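Local coordinates for 2-dehydropantoate 2-reductase (Geobacter metallireducens, PDB 3HN2), which probably catalyses the NADPH-dependent reduction of ketopantoate to pantoate, the second step in making pantoate for pantothenate biosynthesis, at residues A118-C129 with L141-L152. Residues are numbered along the deposited sequence; the frame is centred on the assembly and turned at random.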
ATOM      1  N   ALA A 118     -29.331  10.398  18.187  1.00 63.15           N
ATOM      2  CA  ALA A 118     -28.313   9.347  18.131  1.00 58.00           C
ATOM      3  C   ALA A 118     -28.707   8.130  17.290  1.00 59.78           C
ATOM      4  O   ALA A 118     -27.841   7.442  16.756  1.00 65.76           O
ATOM      5  CB  ALA A 118     -27.908   8.925  19.538  1.00 54.91           C
ATOM      6  N   GLU A 119     -30.007   7.877  17.159  1.00 61.48           N
ATOM      7  CA  GLU A 119     -30.489   6.760  16.345  1.00 62.13           C
ATOM      8  C   GLU A 119     -30.579   7.094  14.849  1.00 62.90           C
ATOM      9  O   GLU A 119     -31.057   6.280  14.058  1.00 58.62           O
ATOM     10  CB  GLU A 119     -31.824   6.210  16.876  1.00 61.65           C
ATOM     11  CG  GLU A 119     -33.010   7.168  16.818  1.00 72.86           C
ATOM     12  CD  GLU A 119     -33.115   8.049  18.048  1.00 81.73           C
ATOM     13  OE1 GLU A 119     -32.289   8.975  18.197  1.00 77.57           O
ATOM     14  OE2 GLU A 119     -34.031   7.818  18.863  1.00 90.66           O
ATOM     15  N   ARG A 120     -30.117   8.287  14.473  1.00 64.15           N
ATOM     16  CA  ARG A 120     -30.042   8.698  13.069  1.00 62.24           C
ATOM     17  C   ARG A 120     -28.617   8.569  12.530  1.00 61.38           C
ATOM     18  O   ARG A 120     -28.408   8.569  11.318  1.00 65.99           O
ATOM     19  CB  ARG A 120     -30.505  10.153  12.887  1.00 60.32           C
ATOM     20  CG  ARG A 120     -31.691  10.588  13.742  1.00 65.64           C
ATOM     21  CD  ARG A 120     -32.069  12.038  13.461  1.00 65.79           C
ATOM     22  NE  ARG A 120     -33.150  12.137  12.483  1.00 63.92           N
ATOM     23  CZ  ARG A 120     -34.398  12.506  12.769  1.00 65.69           C
ATOM     24  NH1 ARG A 120     -35.307  12.555  11.809  1.00 63.32           N
ATOM     25  NH2 ARG A 120     -34.741  12.835  14.008  1.00 52.05           N
ATOM     26  N   ILE A 121     -27.644   8.450  13.428  1.00 60.86           N
ATOM     27  CA  ILE A 121     -26.237   8.651  13.068  1.00 56.35           C
ATOM     28  C   ILE A 121     -25.536   7.368  12.635  1.00 55.57           C
ATOM     29  O   ILE A 121     -25.586   6.353  13.326  1.00 60.96           O
ATOM     30  CB  ILE A 121     -25.457   9.377  14.208  1.00 56.94           C
ATOM     31  CG1 ILE A 121     -26.196  10.647  14.652  1.00 62.44           C
ATOM     32  CG2 ILE A 121     -24.022   9.715  13.797  1.00 52.15           C
ATOM     33  CD1 ILE A 121     -26.546  11.645  13.535  1.00 57.52           C
ATOM     34  N   ILE A 122     -24.891   7.433  11.474  1.00 51.96           N
ATOM     35  CA  ILE A 122     -24.082   6.335  10.960  1.00 48.18           C
ATOM     36  C   ILE A 122     -22.654   6.840  10.700  1.00 43.73           C
ATOM     37  O   ILE A 122     -22.437   7.858  10.036  1.00 43.11           O
ATOM     38  CB  ILE A 122     -24.709   5.678   9.688  1.00 40.94           C
ATOM     39  CG1 ILE A 122     -26.025   4.975  10.021  1.00 53.68           C
ATOM     40  CG2 ILE A 122     -23.781   4.635   9.079  1.00 63.89           C
ATOM     41  CD1 ILE A 122     -27.268   5.774   9.707  1.00 58.94           C
ATOM     42  N   GLY A 123     -21.684   6.136  11.257  1.00 27.07           N
ATOM     43  CA  GLY A 123     -20.297   6.488  11.055  1.00 42.61           C
ATOM     44  C   GLY A 123     -19.679   5.658   9.954  1.00 38.77           C
ATOM     45  O   GLY A 123     -19.808   4.427   9.934  1.00 29.61           O
ATOM     46  N   GLY A 124     -19.022   6.342   9.030  1.00 39.98           N
ATOM     47  CA  GLY A 124     -18.271   5.679   7.977  1.00 48.60           C
ATOM     48  C   GLY A 124     -16.816   6.094   8.029  1.00 44.00           C
ATOM     49  O   GLY A 124     -16.488   7.252   7.764  1.00 41.31           O
ATOM     50  N   VAL A 125     -15.944   5.166   8.411  1.00 49.43           N
ATOM     51  CA  VAL A 125     -14.503   5.396   8.258  1.00 39.92           C
ATOM     52  C   VAL A 125     -14.137   5.034   6.827  1.00 42.49           C
ATOM     53  O   VAL A 125     -14.230   3.874   6.420  1.00 51.87           O
ATOM     54  CB  VAL A 125     -13.619   4.692   9.349  1.00 27.82           C
ATOM     55  CG1 VAL A 125     -14.195   3.378   9.767  1.00 45.89           C
ATOM     56  CG2 VAL A 125     -12.164   4.525   8.888  1.00 44.70           C
ATOM     57  N   ALA A 126     -13.785   6.058   6.057  1.00 47.37           N
ATOM     58  CA  ALA A 126     -13.424   5.909   4.654  1.00 46.62           C
ATOM     59  C   ALA A 126     -11.921   6.047   4.485  1.00 45.82           C
ATOM     60  O   ALA A 126     -11.281   6.814   5.202  1.00 48.73           O
ATOM     61  CB  ALA A 126     -14.139   6.955   3.824  1.00 46.42           C
ATOM     62  N   PHE A 127     -11.356   5.297   3.548  1.00 50.73           N
ATOM     63  CA  PHE A 127      -9.939   5.444   3.226  1.00 56.95           C
ATOM     64  C   PHE A 127      -9.761   5.679   1.734  1.00 57.36           C
ATOM     65  O   PHE A 127      -9.968   4.776   0.925  1.00 55.98           O
ATOM     66  CB  PHE A 127      -9.125   4.237   3.695  1.00 61.38           C
ATOM     67  CG  PHE A 127      -7.665   4.541   3.893  1.00 79.83           C
ATOM     68  CD1 PHE A 127      -7.200   5.004   5.123  1.00 90.98           C
ATOM     69  CD2 PHE A 127      -6.755   4.376   2.851  1.00 80.03           C
ATOM     70  CE1 PHE A 127      -5.850   5.296   5.315  1.00 88.83           C
ATOM     71  CE2 PHE A 127      -5.407   4.665   3.033  1.00 81.76           C
ATOM     72  CZ  PHE A 127      -4.953   5.125   4.268  1.00 79.65           C
ATOM     73  N   LEU A 128      -9.359   6.899   1.389  1.00 57.43           N
ATOM     74  CA  LEU A 128      -9.361   7.365   0.011  1.00 54.04           C
ATOM     75  C   LEU A 128      -8.138   8.227  -0.268  1.00 50.63           C
ATOM     76  O   LEU A 128      -7.770   9.068   0.553  1.00 45.75           O
ATOM     77  CB  LEU A 128     -10.615   8.210  -0.215  1.00 51.53           C
ATOM     78  CG  LEU A 128     -11.489   8.099  -1.464  1.00 55.11           C
ATOM     79  CD1 LEU A 128     -12.610   9.106  -1.329  1.00 51.98           C
ATOM     80  CD2 LEU A 128     -10.736   8.334  -2.758  1.00 55.22           C
ATOM     81  N   CYS A 129      -7.517   8.016  -1.427  1.00 56.50           N
ATOM     82  CA  CYS A 129      -6.466   8.907  -1.926  1.00 64.34           C
ATOM     83  C   CYS A 129      -7.064   9.802  -3.006  1.00 67.39           C
ATOM     84  O   CYS A 129      -7.357   9.337  -4.110  1.00 65.91           O
ATOM     85  CB  CYS A 129      -5.291   8.115  -2.507  1.00 62.74           C
ATOM     86  SG  CYS A 129      -4.594   6.853  -1.432  1.00 66.72           S
ATOM     87  N   LEU A 141      -7.057   8.741  -6.889  1.00 55.84           N
ATOM     88  CA  LEU A 141      -5.725   8.176  -7.119  1.00 61.82           C
ATOM     89  C   LEU A 141      -5.561   6.751  -6.596  1.00 58.28           C
ATOM     90  O   LEU A 141      -4.619   6.051  -6.982  1.00 61.47           O
ATOM     91  CB  LEU A 141      -4.638   9.087  -6.527  1.00 60.77           C
ATOM     92  CG  LEU A 141      -4.686  10.595  -6.814  1.00 67.08           C
ATOM     93  CD1 LEU A 141      -3.527  11.298  -6.114  1.00 66.36           C
ATOM     94  CD2 LEU A 141      -4.689  10.906  -8.315  1.00 58.09           C
ATOM     95  N   GLY A 142      -6.471   6.330  -5.720  1.00 51.59           N
ATOM     96  CA  GLY A 142      -6.418   4.993  -5.133  1.00 51.58           C
ATOM     97  C   GLY A 142      -7.467   4.725  -4.071  1.00 52.07           C
ATOM     98  O   GLY A 142      -8.123   5.651  -3.587  1.00 49.14           O
ATOM     99  N   ALA A 143      -7.613   3.444  -3.729  1.00 50.98           N
ATOM    100  CA  ALA A 143      -8.485   2.958  -2.653  1.00 44.12           C
ATOM    101  C   ALA A 143      -9.937   3.435  -2.774  1.00 44.23           C
ATOM    102  O   ALA A 143     -10.463   3.531  -3.883  1.00 46.76           O
ATOM    103  CB  ALA A 143      -7.883   3.289  -1.278  1.00 35.68           C
ATOM    104  N   GLY A 144     -10.580   3.728  -1.647  1.00 43.28           N
ATOM    105  CA  GLY A 144     -11.942   4.246  -1.654  1.00 44.35           C
ATOM    106  C   GLY A 144     -12.878   3.442  -0.778  1.00 49.26           C
ATOM    107  O   GLY A 144     -14.065   3.756  -0.684  1.00 49.58           O
ATOM    108  N   ARG A 145     -12.339   2.407  -0.136  1.00 52.11           N
ATOM    109  CA  ARG A 145     -13.128   1.508   0.707  1.00 48.09           C
ATOM    110  C   ARG A 145     -13.677   2.190   1.963  1.00 46.50           C
ATOM    111  O   ARG A 145     -13.103   3.165   2.448  1.00 46.91           O
ATOM    112  CB  ARG A 145     -12.329   0.246   1.054  1.00 49.78           C
ATOM    113  CG  ARG A 145     -11.126   0.463   1.940  1.00 64.96           C
ATOM    114  CD  ARG A 145     -10.542  -0.867   2.386  1.00 82.32           C
ATOM    115  NE  ARG A 145      -9.613  -0.701   3.500  1.00101.24           N
ATOM    116  CZ  ARG A 145      -9.965  -0.715   4.785  1.00104.48           C
ATOM    117  NH1 ARG A 145     -11.232  -0.892   5.136  1.00102.95           N
ATOM    118  NH2 ARG A 145      -9.043  -0.553   5.723  1.00113.44           N
ATOM    119  N   ILE A 146     -14.812   1.696   2.457  1.00 44.64           N
ATOM    120  CA  ILE A 146     -15.508   2.304   3.595  1.00 31.00           C
ATOM    121  C   ILE A 146     -15.908   1.226   4.609  1.00 33.43           C
ATOM    122  O   ILE A 146     -16.372   0.152   4.223  1.00 38.37           O
ATOM    123  CB  ILE A 146     -16.791   3.084   3.140  1.00 46.69           C
ATOM    124  CG1 ILE A 146     -16.471   4.155   2.093  1.00 36.16           C
ATOM    125  CG2 ILE A 146     -17.513   3.744   4.333  1.00 46.07           C
ATOM    126  CD1 ILE A 146     -17.701   4.893   1.570  1.00 43.19           C
ATOM    127  N   ILE A 147     -15.728   1.507   5.899  1.00 31.39           N
ATOM    128  CA  ILE A 147     -16.271   0.653   6.957  1.00 33.55           C
ATOM    129  C   ILE A 147     -17.436   1.386   7.651  1.00 39.46           C
ATOM    130  O   ILE A 147     -17.255   2.480   8.192  1.00 36.52           O
ATOM    131  CB  ILE A 147     -15.194   0.239   7.993  1.00 31.85           C
ATOM    132  CG1 ILE A 147     -13.891  -0.197   7.306  1.00 39.80           C
ATOM    133  CG2 ILE A 147     -15.716  -0.883   8.899  1.00 26.27           C
ATOM    134  CD1 ILE A 147     -12.731  -0.392   8.271  1.00 28.78           C
ATOM    135  N   LEU A 148     -18.621   0.772   7.629  1.00 38.09           N
ATOM    136  CA  LEU A 148     -19.856   1.396   8.146  1.00 32.21           C
ATOM    137  C   LEU A 148     -20.260   0.904   9.535  1.00 30.21           C
ATOM    138  O   LEU A 148     -20.457  -0.292   9.749  1.00 37.73           O
ATOM    139  CB  LEU A 148     -21.025   1.169   7.179  1.00 23.43           C
ATOM    140  CG  LEU A 148     -21.016   1.890   5.828  1.00 14.65           C
ATOM    141  CD1 LEU A 148     -22.252   1.595   5.036  1.00 33.33           C
ATOM    142  CD2 LEU A 148     -20.822   3.392   5.988  1.00 11.17           C
ATOM    143  N   GLY A 149     -20.380   1.836  10.473  1.00 24.70           N
ATOM    144  CA  GLY A 149     -20.878   1.518  11.809  1.00 37.22           C
ATOM    145  C   GLY A 149     -22.034   2.416  12.233  1.00 34.73           C
ATOM    146  O   GLY A 149     -22.146   3.561  11.797  1.00 33.10           O
ATOM    147  N   GLU A 150     -22.906   1.906  13.084  1.00 37.21           N
ATOM    148  CA  GLU A 150     -23.930   2.769  13.660  1.00 49.04           C
ATOM    149  C   GLU A 150     -23.467   3.300  15.005  1.00 47.29           C
ATOM    150  O   GLU A 150     -22.896   2.557  15.812  1.00 51.04           O
ATOM    151  CB  GLU A 150     -25.279   2.061  13.767  1.00 39.23           C
ATOM    152  CG  GLU A 150     -25.245   0.677  14.369  1.00 67.40           C
ATOM    153  CD  GLU A 150     -26.621   0.051  14.480  1.00 76.41           C
ATOM    154  OE1 GLU A 150     -26.680  -1.125  14.885  1.00 96.52           O
ATOM    155  OE2 GLU A 150     -27.636   0.722  14.174  1.00 91.35           O
ATOM    156  N   PHE A 151     -23.677   4.596  15.224  1.00 43.14           N
ATOM    157  CA  PHE A 151     -23.346   5.218  16.497  1.00 44.25           C
ATOM    158  C   PHE A 151     -24.125   4.575  17.654  1.00 49.53           C
ATOM    159  O   PHE A 151     -23.525   4.054  18.591  1.00 49.49           O
ATOM    160  CB  PHE A 151     -23.574   6.729  16.448  1.00 41.02           C
ATOM    161  CG  PHE A 151     -23.270   7.422  17.744  1.00 51.24           C
ATOM    162  CD1 PHE A 151     -21.951   7.544  18.187  1.00 23.60           C
ATOM    163  CD2 PHE A 151     -24.300   7.944  18.533  1.00 44.17           C
ATOM    164  CE1 PHE A 151     -21.659   8.173  19.387  1.00 42.86           C
ATOM    165  CE2 PHE A 151     -24.017   8.579  19.739  1.00 38.88           C
ATOM    166  CZ  PHE A 151     -22.692   8.698  20.168  1.00 49.38           C
ATOM    167  N   LEU A 152     -25.452   4.604  17.578  1.00 56.29           N
ATOM    168  CA  LEU A 152     -26.277   3.866  18.524  1.00 69.71           C
ATOM    169  C   LEU A 152     -26.521   2.478  17.934  1.00 79.96           C
ATOM    170  O   LEU A 152     -27.049   2.361  16.827  1.00 83.07           O
ATOM    171  CB  LEU A 152     -27.590   4.607  18.797  1.00 71.55           C
ATOM    172  CG  LEU A 152     -28.098   4.736  20.245  1.00 76.13           C
ATOM    173  CD1 LEU A 152     -28.939   3.531  20.664  1.00 75.41           C
ATOM    174  CD2 LEU A 152     -26.965   5.007  21.245  1.00 69.99           C
TER
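Strands 121-129 and 142-150 pair antiparallel within the mixed sheet of the Rossmann-type nucleotide-binding domain. Two reciprocal pairs of backbone bonds hold the middle. Gly-149 N gives Gly-123 O a nearly straight bond of 2.7 Å (175° at the hydrogen); Gly-123 N returns one to Gly-149 O, also 2.7 Å but more bent. Val-125 and Ile-147 likewise bond both ways, Ile-147 N to Val-125 O being the straighter. Where Gly-123 faces Gly-149, neither strand carries a side chain. At the next hydrogen-bonded pair, the side chains of Val-125 and Ile-147 run alongside each other from the same face, with Val-125 CG1 3.7 Å from Ile-147 CB. This CG1 sits between the backbone N and carbonyl carbon (chi1 35°), which also brings it close to Ile-147 O. On the other face Ile-122, Ala-126, Ile-146 and Leu-148 are buried; Leu-148 CD2 comes 4.0 Å from Gly-124 CA, and Ala-126 and Ile-146 touch Tyr-17 of helix 14-23.

Two bulges interrupt the regular pairing. Phe-127 faces both Gly-144 and Arg-145 in a G1 bulge: Phe-127 N bonds to Arg-145 O at 3.0 Å, while Gly-144 N reaches Phe-127 O at 2.8 Å. At the backbone angles of Gly-144 a CB would collide with the carbonyl O of Ala-143, which accounts for glycine here. Ala-143 CB meets the Phe-127 ring at its edge, and Trp-189 packs edge-to-face with the same ring. Farther along, Leu-141 and Gly-142 both oppose Cys-129, a classic bulge. At the other end, Phe-151, with CG anti to the backbone N (chi1 179°), directs a ring edge at Ala-118, CD2 lying 3.9 Å from Ala-118 CB. Strand 121-129 thus continues the parallel strands of the Rossmann-type domain, and 142-150 adds an antiparallel strand between it and 173-175.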